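Hypothetical protein yiiM (Escherichia coli, PDB 1O65) probably binds molybdenum through its MOSC domain and may act as an oxidoreductase on nitrogenous compounds, though its precise role is uncertain. Local coordinates at residues M13-D18 with D114-G119; L44-L49 with A121-S126; P128-Y133 with K211-T216; A187-H192 with Y200-S205. All coordinates share one frame; numbering follows the deposited sequence.

Interactions 1 and 2 hold the beta part of the fold and lie on neighbouring antiparallel strands, 115-118 and 121-128, probably hydrogen-bonded to each other through Phe116 N and Ile123 O. Both are apolar: interaction 1 brings aromatic rings to its sheet, interaction 2 smaller aliphatic groups. Interaction 3 follows where strand 121-128 ends, and sets a proline against a tryptophan of the helical region. Interaction 4 packs two helices of that region and adds a water bridge and, at its margin, a light contact with the Arg202 guanidinium. All four are largely buried, though Ser130 in interaction 3 and Arg202 in interaction 4 are partly exposed. Interactions 3 and 4 touch, Trp213 meeting Ala190, with centres about 11 Å apart.

Interaction 1: residues M13-D18 with D114-G119; sequences MRYPVD and DIFRWG
Val17 and Trp118 meet through a single methyl group: CG1 of Val17 lies 3.8 Å from Trp118 NE1 and 4.1 Å from Trp118 CE2, approaching the indole obliquely while the two side chains cross at about a right angle. Val17 CG1 occupies the rotamer between backbone N and carbonyl carbon (chi1 72°), and this turns it to the indole where NE1, CE2 and CZ2 adjoin. Valine, short and apolar, brings a methyl to the indole and also packs on Leu100 and Thr102. The second pair is aromatic and looser. Tyr15 CD2 comes to the edge of the Phe116 ring, near its plane and 4.3 Å from Phe116 CE2, while that CE2 lies oblique to the tyrosine ring.

No hydrogen bond joins the two segments, and the CA atoms of Val17 and Trp118 are 9.7 Å apart. The reason is the topology of the mixed sheet of the MOSC domain: strands 14-21 and 115-118 both pair antiparallel with strand 172-176, which runs between them here. Tyr15 bonds through its backbone to Leu172, and Ile115 to Val175, so the side chains reach across the intervening strand.

Further out, Leu172 packs on Trp118 and Leu174 on Phe116, while Ile123 of the next strand also meets Phe116. Leu100 touches Trp118 as well as Val17. The indole N-H, buried among these groups, makes weak hydrogen bonds to the carbonyl oxygens of Ser167 and Ala170, and the exposed Arg117 forms a salt bridge with Glu173.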
# COMPACT_ATOMS: atom_id res chain seq x y z
N MET A 13 -1.63 -10.81 -16.31
CA MET A 13 -1.88 -11.08 -14.90
C MET A 13 -3.21 -10.40 -14.49
O MET A 13 -3.37 -9.20 -14.60
CB MET A 13 -0.76 -10.61 -13.99
CG MET A 13 0.58 -11.31 -14.16
SD MET A 13 0.50 -13.07 -14.36
CE MET A 13 -0.18 -13.68 -12.82
N ARG A 14 -4.13 -11.20 -13.98
CA ARG A 14 -5.45 -10.74 -13.56
C ARG A 14 -5.73 -11.13 -12.13
O ARG A 14 -5.43 -12.24 -11.70
CB ARG A 14 -6.51 -11.31 -14.53
CG ARG A 14 -6.89 -10.29 -15.57
CD ARG A 14 -6.79 -10.71 -17.00
NE ARG A 14 -7.82 -11.63 -17.40
CZ ARG A 14 -8.27 -11.87 -18.62
NH1 ARG A 14 -7.82 -11.25 -19.70
NH2 ARG A 14 -9.23 -12.77 -18.76
N TYR A 15 -6.18 -10.18 -11.30
CA TYR A 15 -6.41 -10.47 -9.88
C TYR A 15 -7.78 -10.02 -9.41
O TYR A 15 -8.10 -8.82 -9.40
CB TYR A 15 -5.31 -9.83 -9.04
CG TYR A 15 -3.89 -10.19 -9.43
CD1 TYR A 15 -3.23 -11.29 -8.91
CD2 TYR A 15 -3.21 -9.43 -10.37
CE1 TYR A 15 -1.93 -11.62 -9.27
CE2 TYR A 15 -1.91 -9.74 -10.75
CZ TYR A 15 -1.28 -10.83 -10.19
OH TYR A 15 0.01 -11.10 -10.57
N PRO A 16 -8.63 -11.00 -9.13
CA PRO A 16 -9.98 -10.72 -8.61
C PRO A 16 -9.85 -9.84 -7.38
O PRO A 16 -8.93 -10.05 -6.56
CB PRO A 16 -10.54 -12.08 -8.32
CG PRO A 16 -9.87 -13.01 -9.26
CD PRO A 16 -8.56 -12.37 -9.69
N VAL A 17 -10.74 -8.86 -7.22
CA VAL A 17 -10.56 -7.99 -6.06
C VAL A 17 -11.81 -7.64 -5.31
O VAL A 17 -12.84 -7.35 -5.91
CB VAL A 17 -9.79 -6.73 -6.53
CG1 VAL A 17 -10.66 -5.83 -7.39
CG2 VAL A 17 -9.22 -5.97 -5.35
N ASP A 18 -11.75 -7.69 -3.99
CA ASP A 18 -12.85 -7.26 -3.12
C ASP A 18 -12.59 -5.79 -2.77
O ASP A 18 -11.43 -5.43 -2.49
CB ASP A 18 -12.86 -8.12 -1.84
CG ASP A 18 -13.31 -9.54 -2.13
OD1 ASP A 18 -14.12 -9.71 -3.08
OD2 ASP A 18 -12.90 -10.46 -1.44
N ASP A 114 4.00 0.10 -10.67
CA ASP A 114 3.16 -0.82 -11.45
C ASP A 114 1.86 -0.10 -11.78
O ASP A 114 1.31 0.63 -10.95
CB ASP A 114 2.88 -2.16 -10.80
CG ASP A 114 3.95 -3.22 -10.90
OD1 ASP A 114 4.87 -3.20 -11.75
OD2 ASP A 114 3.86 -4.17 -10.07
N ILE A 115 1.45 -0.25 -13.04
CA ILE A 115 0.22 0.37 -13.49
C ILE A 115 -0.76 -0.76 -13.83
O ILE A 115 -0.44 -1.65 -14.62
CB ILE A 115 0.38 1.29 -14.69
CG1 ILE A 115 1.29 2.48 -14.35
CG2 ILE A 115 -0.97 1.79 -15.21
CD1 ILE A 115 1.82 3.19 -15.58
N PHE A 116 -1.92 -0.70 -13.18
CA PHE A 116 -2.95 -1.68 -13.37
C PHE A 116 -4.20 -1.02 -14.00
O PHE A 116 -4.53 0.12 -13.68
CB PHE A 116 -3.37 -2.34 -12.06
CG PHE A 116 -2.43 -3.23 -11.34
CD1 PHE A 116 -1.40 -2.67 -10.57
CD2 PHE A 116 -2.54 -4.60 -11.36
CE1 PHE A 116 -0.54 -3.48 -9.85
CE2 PHE A 116 -1.68 -5.44 -10.65
CZ PHE A 116 -0.67 -4.87 -9.90
N ARG A 117 -4.81 -1.75 -14.92
CA ARG A 117 -6.07 -1.35 -15.50
C ARG A 117 -7.15 -2.02 -14.60
O ARG A 117 -6.91 -3.18 -14.24
CB ARG A 117 -6.30 -1.78 -16.95
CG ARG A 117 -7.67 -1.34 -17.47
CD ARG A 117 -7.83 -1.57 -18.97
NE ARG A 117 -7.65 -2.96 -19.32
CZ ARG A 117 -7.24 -3.42 -20.50
NH1 ARG A 117 -6.94 -2.60 -21.49
NH2 ARG A 117 -7.11 -4.74 -20.68
N TRP A 118 -8.13 -1.25 -14.20
CA TRP A 118 -9.22 -1.70 -13.35
C TRP A 118 -10.53 -1.10 -13.87
O TRP A 118 -10.82 0.08 -13.68
CB TRP A 118 -9.00 -1.31 -11.88
CG TRP A 118 -10.01 -1.87 -10.92
CD1 TRP A 118 -10.71 -3.04 -11.06
CD2 TRP A 118 -10.41 -1.33 -9.65
NE1 TRP A 118 -11.52 -3.25 -9.98
CE2 TRP A 118 -11.37 -2.20 -9.11
CE3 TRP A 118 -10.06 -0.18 -8.93
CZ2 TRP A 118 -11.99 -1.97 -7.87
CZ3 TRP A 118 -10.69 0.05 -7.71
CH2 TRP A 118 -11.62 -0.85 -7.19
N GLY A 119 -11.23 -1.93 -14.66
CA GLY A 119 -12.49 -1.51 -15.27
C GLY A 119 -12.17 -0.32 -16.18
O GLY A 119 -11.36 -0.48 -17.10

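Interaction 2: residues L44-L49 with A121-S126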
# COMPACT_ATOMS: atom_id res chain seq x y z
N LEU A 44 -18.81 1.52 -8.89
CA LEU A 44 -18.65 2.86 -8.37
C LEU A 44 -17.51 3.58 -9.10
O LEU A 44 -16.60 3.03 -9.70
CB LEU A 44 -18.46 2.91 -6.86
CG LEU A 44 -17.22 2.32 -6.22
CD1 LEU A 44 -17.35 2.31 -4.70
CD2 LEU A 44 -16.91 0.91 -6.72
N MET A 45 -17.60 4.90 -9.05
CA MET A 45 -16.68 5.81 -9.67
C MET A 45 -15.39 5.96 -8.86
O MET A 45 -15.40 6.10 -7.62
CB MET A 45 -17.39 7.17 -9.80
CG MET A 45 -16.62 8.18 -10.62
SD MET A 45 -16.24 7.64 -12.30
CE MET A 45 -14.84 8.73 -12.60
N LEU A 46 -14.26 5.75 -9.53
CA LEU A 46 -12.97 5.95 -8.86
C LEU A 46 -12.44 7.31 -9.33
O LEU A 46 -12.19 7.48 -10.54
CB LEU A 46 -11.98 4.83 -9.14
CG LEU A 46 -10.51 5.11 -8.81
CD1 LEU A 46 -10.29 5.55 -7.37
CD2 LEU A 46 -9.63 3.90 -9.11
N THR A 47 -12.37 8.27 -8.42
CA THR A 47 -11.89 9.61 -8.78
C THR A 47 -10.44 9.79 -8.40
O THR A 47 -9.86 8.94 -7.72
CB THR A 47 -12.76 10.72 -8.15
OG1 THR A 47 -12.37 11.98 -8.75
CG2 THR A 47 -12.56 10.86 -6.66
N GLU A 48 -9.83 10.91 -8.72
CA GLU A 48 -8.45 11.21 -8.40
C GLU A 48 -8.08 10.90 -6.95
O GLU A 48 -7.03 10.37 -6.66
CB GLU A 48 -8.20 12.73 -8.59
CG GLU A 48 -6.82 13.16 -8.11
CD GLU A 48 -6.51 14.61 -8.42
OE1 GLU A 48 -7.07 15.51 -7.75
OE2 GLU A 48 -5.69 14.88 -9.33
N LEU A 49 -8.93 11.34 -6.03
CA LEU A 49 -8.72 11.22 -4.61
C LEU A 49 -9.16 9.91 -3.98
O LEU A 49 -8.89 9.68 -2.81
CB LEU A 49 -9.45 12.40 -3.93
CG LEU A 49 -8.87 13.79 -4.28
CD1 LEU A 49 -9.63 14.86 -3.49
CD2 LEU A 49 -7.38 13.83 -3.96
N ALA A 121 -10.66 2.38 -15.10
CA ALA A 121 -9.61 3.15 -14.47
C ALA A 121 -8.20 2.63 -14.73
O ALA A 121 -7.98 1.56 -15.26
CB ALA A 121 -9.83 3.22 -12.95
N LEU A 122 -7.24 3.44 -14.35
CA LEU A 122 -5.82 3.20 -14.43
C LEU A 122 -5.21 3.68 -13.09
O LEU A 122 -5.42 4.83 -12.69
CB LEU A 122 -5.14 3.96 -15.57
CG LEU A 122 -5.42 3.47 -16.98
CD1 LEU A 122 -4.74 4.37 -18.01
CD2 LEU A 122 -5.01 2.01 -17.16
N ILE A 123 -4.59 2.75 -12.39
CA ILE A 123 -4.02 3.04 -11.09
C ILE A 123 -2.53 2.68 -11.09
O ILE A 123 -2.12 1.82 -11.89
CB ILE A 123 -4.75 2.31 -9.95
CG1 ILE A 123 -4.60 0.80 -10.05
CG2 ILE A 123 -6.22 2.73 -9.95
CD1 ILE A 123 -5.17 -0.01 -8.90
N GLN A 124 -1.76 3.38 -10.26
CA GLN A 124 -0.34 3.16 -10.17
C GLN A 124 0.15 3.05 -8.73
O GLN A 124 -0.17 3.88 -7.90
CB GLN A 124 0.42 4.28 -10.89
CG GLN A 124 1.96 4.07 -10.83
CD GLN A 124 2.67 5.05 -11.74
OE1 GLN A 124 2.49 6.26 -11.62
NE2 GLN A 124 3.50 4.56 -12.64
N VAL A 125 0.99 2.05 -8.48
CA VAL A 125 1.53 1.83 -7.12
C VAL A 125 2.45 3.00 -6.80
O VAL A 125 3.37 3.27 -7.57
CB VAL A 125 2.26 0.49 -6.99
CG1 VAL A 125 2.89 0.34 -5.61
CG2 VAL A 125 1.30 -0.65 -7.28
N SER A 126 2.18 3.70 -5.71
CA SER A 126 2.96 4.91 -5.42
C SER A 126 3.86 4.79 -4.22
O SER A 126 4.85 5.50 -4.09
CB SER A 126 1.95 6.06 -5.20
OG SER A 126 1.32 5.84 -3.94
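Leu46 carries its whole contact with Ala121 and Ile123 on one methyl group. From CB, which points toward strand 121-128, the chain runs to CG placed opposite the backbone N (chi1 164°); this extends the side chain toward the other strand, and the touching is left to its end. There CD2 enters the notch between two neighbours, 3.9 Å from Ala121 CB and 3.7 Å from Ile123 CG2. Leu46 and Ile123 cross at about a right angle and touch methyl to methyl, CD2 on CG2. Leucine suits this place because its reach bridges backbones whose closest CA atoms, those of Leu46 and Ala121, are 7.1 Å apart; alanine opposite it is small enough to let the methyl in. All the contacts are apolar and buried.

Around this point Leu46 is also packed by Trp118, Val160 and Val166, and Ile123 by Phe116 and Tyr158. The contact thus joins two sheets: strand 43-47, central in a three-stranded antiparallel sheet between 50-51 and 164-167, rests on strand 121-128, which runs in the mixed sheet between strands 115-118 and 156-160.

Interaction 3: residues P128-Y133 with K211-T216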
# COMPACT_ATOMS: atom_id res chain seq x y z
N PRO A 128 4.80 1.96 -0.46
CA PRO A 128 4.39 0.92 0.50
C PRO A 128 3.53 1.62 1.53
O PRO A 128 3.60 2.86 1.59
CB PRO A 128 5.69 0.40 1.07
CG PRO A 128 6.79 0.95 0.24
CD PRO A 128 6.26 2.16 -0.48
N ARG A 129 2.56 0.97 2.14
CA ARG A 129 1.73 1.60 3.17
C ARG A 129 2.58 1.72 4.45
O ARG A 129 3.29 0.79 4.83
CB ARG A 129 0.45 0.82 3.39
CG ARG A 129 -0.53 1.44 4.41
CD ARG A 129 -0.25 0.86 5.81
NE ARG A 129 -1.36 1.13 6.72
CZ ARG A 129 -2.53 0.48 6.71
NH1 ARG A 129 -2.74 -0.50 5.83
NH2 ARG A 129 -3.47 0.85 7.56
N SER A 130 2.54 2.86 5.07
CA SER A 130 3.24 3.23 6.28
C SER A 130 2.47 2.94 7.56
O SER A 130 1.64 3.75 7.97
CB SER A 130 3.44 4.77 6.26
OG SER A 130 4.75 5.14 5.97
N PRO A 131 2.81 1.89 8.29
CA PRO A 131 2.15 1.58 9.55
C PRO A 131 2.13 2.80 10.48
O PRO A 131 3.11 3.53 10.61
CB PRO A 131 2.96 0.45 10.15
CG PRO A 131 4.12 0.22 9.29
CD PRO A 131 3.94 0.99 8.02
N CYS A 132 1.02 3.02 11.10
CA CYS A 132 0.74 4.12 12.00
C CYS A 132 0.20 3.57 13.32
O CYS A 132 -0.50 2.55 13.35
CB CYS A 132 -0.29 5.01 11.31
SG CYS A 132 -1.08 6.30 12.26
N TYR A 133 0.53 4.21 14.43
CA TYR A 133 0.11 3.89 15.76
C TYR A 133 -1.40 3.80 15.93
O TYR A 133 -1.85 3.15 16.89
CB TYR A 133 0.68 4.91 16.79
CG TYR A 133 -0.04 6.24 16.67
CD1 TYR A 133 0.33 7.16 15.70
CD2 TYR A 133 -1.12 6.53 17.48
CE1 TYR A 133 -0.36 8.36 15.56
CE2 TYR A 133 -1.82 7.72 17.36
CZ TYR A 133 -1.42 8.63 16.40
OH TYR A 133 -2.11 9.82 16.28
N LYS A 211 4.95 11.75 -3.67
CA LYS A 211 5.70 12.97 -3.36
C LYS A 211 6.27 12.91 -1.96
O LYS A 211 7.44 13.25 -1.73
CB LYS A 211 4.86 14.23 -3.54
CG LYS A 211 4.45 14.52 -4.98
CD LYS A 211 3.77 15.88 -5.03
CE LYS A 211 3.57 16.37 -6.44
NZ LYS A 211 3.30 15.25 -7.41
N SER A 212 5.48 12.39 -1.04
CA SER A 212 5.93 12.27 0.35
C SER A 212 7.10 11.29 0.45
O SER A 212 8.03 11.51 1.21
CB SER A 212 4.76 11.88 1.24
OG SER A 212 4.54 10.50 1.15
N TRP A 213 7.10 10.18 -0.29
CA TRP A 213 8.26 9.28 -0.20
C TRP A 213 9.46 9.91 -0.88
O TRP A 213 10.59 9.73 -0.41
CB TRP A 213 7.92 7.88 -0.72
CG TRP A 213 7.33 7.01 0.36
CD1 TRP A 213 6.23 7.28 1.10
CD2 TRP A 213 7.85 5.76 0.84
NE1 TRP A 213 6.02 6.27 2.00
CE2 TRP A 213 6.99 5.33 1.87
CE3 TRP A 213 8.96 4.98 0.50
CZ2 TRP A 213 7.19 4.14 2.56
CZ3 TRP A 213 9.16 3.79 1.19
CH2 TRP A 213 8.28 3.37 2.21
N THR A 214 9.26 10.67 -1.96
CA THR A 214 10.35 11.37 -2.62
C THR A 214 11.02 12.35 -1.66
O THR A 214 12.24 12.44 -1.52
CB THR A 214 9.80 12.15 -3.84
OG1 THR A 214 9.31 11.19 -4.80
CG2 THR A 214 10.89 13.00 -4.47
N ARG A 215 10.17 13.10 -0.95
CA ARG A 215 10.60 14.05 0.06
C ARG A 215 11.41 13.39 1.16
O ARG A 215 12.55 13.78 1.42
CB ARG A 215 9.35 14.74 0.65
CG ARG A 215 9.68 15.73 1.74
CD ARG A 215 8.44 16.29 2.40
NE ARG A 215 8.68 17.49 3.13
CZ ARG A 215 9.45 17.82 4.13
NH1 ARG A 215 10.26 16.94 4.71
NH2 ARG A 215 9.42 19.09 4.57
N THR A 216 10.89 12.33 1.77
CA THR A 216 11.62 11.64 2.84
C THR A 216 12.99 11.17 2.35
O THR A 216 14.03 11.37 3.00
CB THR A 216 10.85 10.41 3.32
OG1 THR A 216 9.58 10.85 3.80
CG2 THR A 216 11.60 9.64 4.40
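The CA atoms of Pro128 and Trp213 are 9.2 Å apart, the closest such pair between a segment without regular helix or strand over most of its length and the first turns of helix 211-223, and the gap is bridged mainly by the Trp213 side chain, with no hydrogen bond across. A chi1 of -87° swings the indole from the helix toward Pro128, which lies over one face of its six-membered ring: CD sits 3.6 Å from the ring centroid, 13° off the ring normal, a CH-pi contact in which polarised C-H groups beside the proline nitrogen face the pi cloud. Pro128 CG continues over the rim, 3.5 Å from Trp213 CH2. Proline's compact, conformationally restricted ring suits this role, since it offers several C-H groups at once. Ser130 comes in from a different direction, its OG 4.3 Å from Trp213 CZ2 and near the ring plane, at the edge.

The contact joins the end of the MOSC strand 121-128 to the YiiM-type three-helix domain, in which helix 183-191 is also close by. Val183 and Ala186 of that helix touch Pro128, Ala190 touches the indole, and Trp191 meets Trp213 edge-to-face. Replacing Trp213 by an alanine would probably leave the Pro128 ring without its aromatic partner and open a gap between strand end and helix that Trp191 and Ala190 border. At the helix start, Lys211 N hydrogen-bonds Asp66 OD2, and the Ser210 hydroxyl accepts from Trp213 N.

Interaction 4: residues A187-H192 with Y200-S205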
# COMPACT_ATOMS: atom_id res chain seq x y z
N ALA A 187 10.04 -0.84 1.05
CA ALA A 187 9.80 -0.94 2.46
C ALA A 187 11.12 -1.17 3.20
O ALA A 187 11.37 -0.40 4.13
CB ALA A 187 8.77 -2.00 2.85
N ALA A 188 11.98 -2.05 2.74
CA ALA A 188 13.25 -2.35 3.38
C ALA A 188 14.22 -1.18 3.36
O ALA A 188 15.00 -0.92 4.29
CB ALA A 188 13.92 -3.57 2.69
N ILE A 189 14.28 -0.50 2.23
CA ILE A 189 15.12 0.67 2.08
C ILE A 189 14.66 1.76 3.06
O ILE A 189 15.46 2.53 3.58
CB ILE A 189 15.03 1.24 0.64
CG1 ILE A 189 15.65 0.27 -0.36
CG2 ILE A 189 15.68 2.61 0.61
CD1 ILE A 189 15.49 0.60 -1.83
N ALA A 190 13.36 1.91 3.26
CA ALA A 190 12.88 2.93 4.16
C ALA A 190 13.08 2.57 5.63
O ALA A 190 13.44 3.47 6.37
CB ALA A 190 11.38 3.19 4.00
N TRP A 191 12.83 1.31 5.99
CA TRP A 191 12.81 0.99 7.41
C TRP A 191 13.71 -0.11 7.92
O TRP A 191 13.76 -0.31 9.14
CB TRP A 191 11.35 0.59 7.76
CG TRP A 191 10.27 1.52 7.37
CD1 TRP A 191 10.21 2.86 7.68
CD2 TRP A 191 9.09 1.24 6.61
NE1 TRP A 191 9.06 3.39 7.17
CE2 TRP A 191 8.35 2.43 6.52
CE3 TRP A 191 8.56 0.08 6.04
CZ2 TRP A 191 7.12 2.53 5.83
CZ3 TRP A 191 7.35 0.18 5.37
CH2 TRP A 191 6.65 1.39 5.26
N HIS A 192 14.37 -0.91 7.08
CA HIS A 192 15.18 -2.00 7.61
C HIS A 192 16.67 -1.78 7.47
O HIS A 192 17.44 -2.22 8.33
CB HIS A 192 14.82 -3.33 6.91
CG HIS A 192 13.39 -3.76 7.07
ND1 HIS A 192 12.81 -4.69 6.25
CD2 HIS A 192 12.41 -3.37 7.91
CE1 HIS A 192 11.55 -4.89 6.58
NE2 HIS A 192 11.27 -4.08 7.61
N TYR A 200 19.06 5.03 -1.53
CA TYR A 200 18.11 6.14 -1.60
C TYR A 200 18.05 6.67 -3.03
O TYR A 200 16.96 6.96 -3.54
CB TYR A 200 18.40 7.28 -0.61
CG TYR A 200 18.51 6.77 0.82
CD1 TYR A 200 17.64 5.77 1.27
CD2 TYR A 200 19.45 7.24 1.70
CE1 TYR A 200 17.73 5.25 2.53
CE2 TYR A 200 19.54 6.74 2.98
CZ TYR A 200 18.68 5.75 3.40
OH TYR A 200 18.76 5.25 4.66
N HIS A 201 19.19 6.70 -3.73
CA HIS A 201 19.13 7.19 -5.11
C HIS A 201 18.29 6.23 -5.95
O HIS A 201 17.50 6.61 -6.81
CB HIS A 201 20.52 7.37 -5.70
CG HIS A 201 20.56 7.78 -7.13
ND1 HIS A 201 20.69 6.84 -8.15
CD2 HIS A 201 20.51 8.97 -7.74
CE1 HIS A 201 20.71 7.47 -9.33
NE2 HIS A 201 20.59 8.76 -9.10
N ARG A 202 18.45 4.95 -5.67
CA ARG A 202 17.71 3.92 -6.39
C ARG A 202 16.22 4.03 -6.14
O ARG A 202 15.44 4.01 -7.10
CB ARG A 202 18.32 2.57 -6.03
CG ARG A 202 17.40 1.38 -6.04
CD ARG A 202 18.29 0.10 -6.05
NE ARG A 202 17.61 -0.89 -6.87
CZ ARG A 202 16.79 -1.80 -6.40
NH1 ARG A 202 16.60 -1.81 -5.08
NH2 ARG A 202 16.24 -2.67 -7.26
N LEU A 203 15.76 4.23 -4.91
CA LEU A 203 14.34 4.34 -4.62
C LEU A 203 13.76 5.59 -5.25
O LEU A 203 12.65 5.56 -5.83
CB LEU A 203 14.00 4.28 -3.13
CG LEU A 203 12.51 4.43 -2.77
CD1 LEU A 203 11.63 3.42 -3.49
CD2 LEU A 203 12.32 4.24 -1.26
N LEU A 204 14.48 6.69 -5.26
CA LEU A 204 14.03 7.94 -5.85
C LEU A 204 13.89 7.83 -7.37
O LEU A 204 13.21 8.68 -7.95
CB LEU A 204 14.94 9.11 -5.52
CG LEU A 204 14.93 9.69 -4.11
CD1 LEU A 204 16.20 10.48 -3.85
CD2 LEU A 204 13.71 10.61 -3.87
N SER A 205 14.44 6.81 -8.01
CA SER A 205 14.40 6.58 -9.44
C SER A 205 13.19 5.76 -9.88
O SER A 205 12.88 5.66 -11.07
CB SER A 205 15.68 5.82 -9.89
OG SER A 205 16.81 6.69 -9.61
O HOH W 1 17.56 3.07 5.07
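Ile189 turns both its branches to helix 197-204: CG2 meets Tyr200 and Leu203 CD2, while CD1 reaches Leu203 CB and Arg202 NH1. Against the tyrosine the two side chains slide past each other in opposite directions, which brings Ile189 CG2 to 3.8 Å from Tyr200 CD1. Leu203 is crossed obliquely, its CD2 4.2 Å from the same methyl. CG2 stands opposite the backbone N, and CG1 opposite the carbonyl carbon (chi1 -67°), which sends CD1 to 4.2 Å from Arg202 NH1, approaching the guanidinium obliquely. A beta-branched residue suits this, being wide near the helix and able to fill two directions.

These residues lie on helices 183-191 and 197-204 of the three-helix domain, joined by a short connection. The short segments 187-191 and 200-204 run at 134° to each other with axes 10.4 Å apart, roughly antiparallel but well splayed, a spacing that the bulk of Ile189 and Leu203 helps fill. With an alanine at Ile189, CG2 and CD1 are gone, and Tyr200 and Leu203 would probably be left without their packing partner, with a gap opened between the helices.

Polar groups also gather at the tyrosine's rim. The Ile189 carbonyl oxygen lies in its ring plane, at the edge. A water donates to Ile189 O at 2.6 Å and accepts from Tyr200 OH at 2.5 Å, and Arg220 NH1 makes weak hydrogen bonds to Ile189 O and to Tyr200 OH. Phe195 meets the ring edge-to-face, while Arg202 keeps its charge paired by a salt bridge to Glu185.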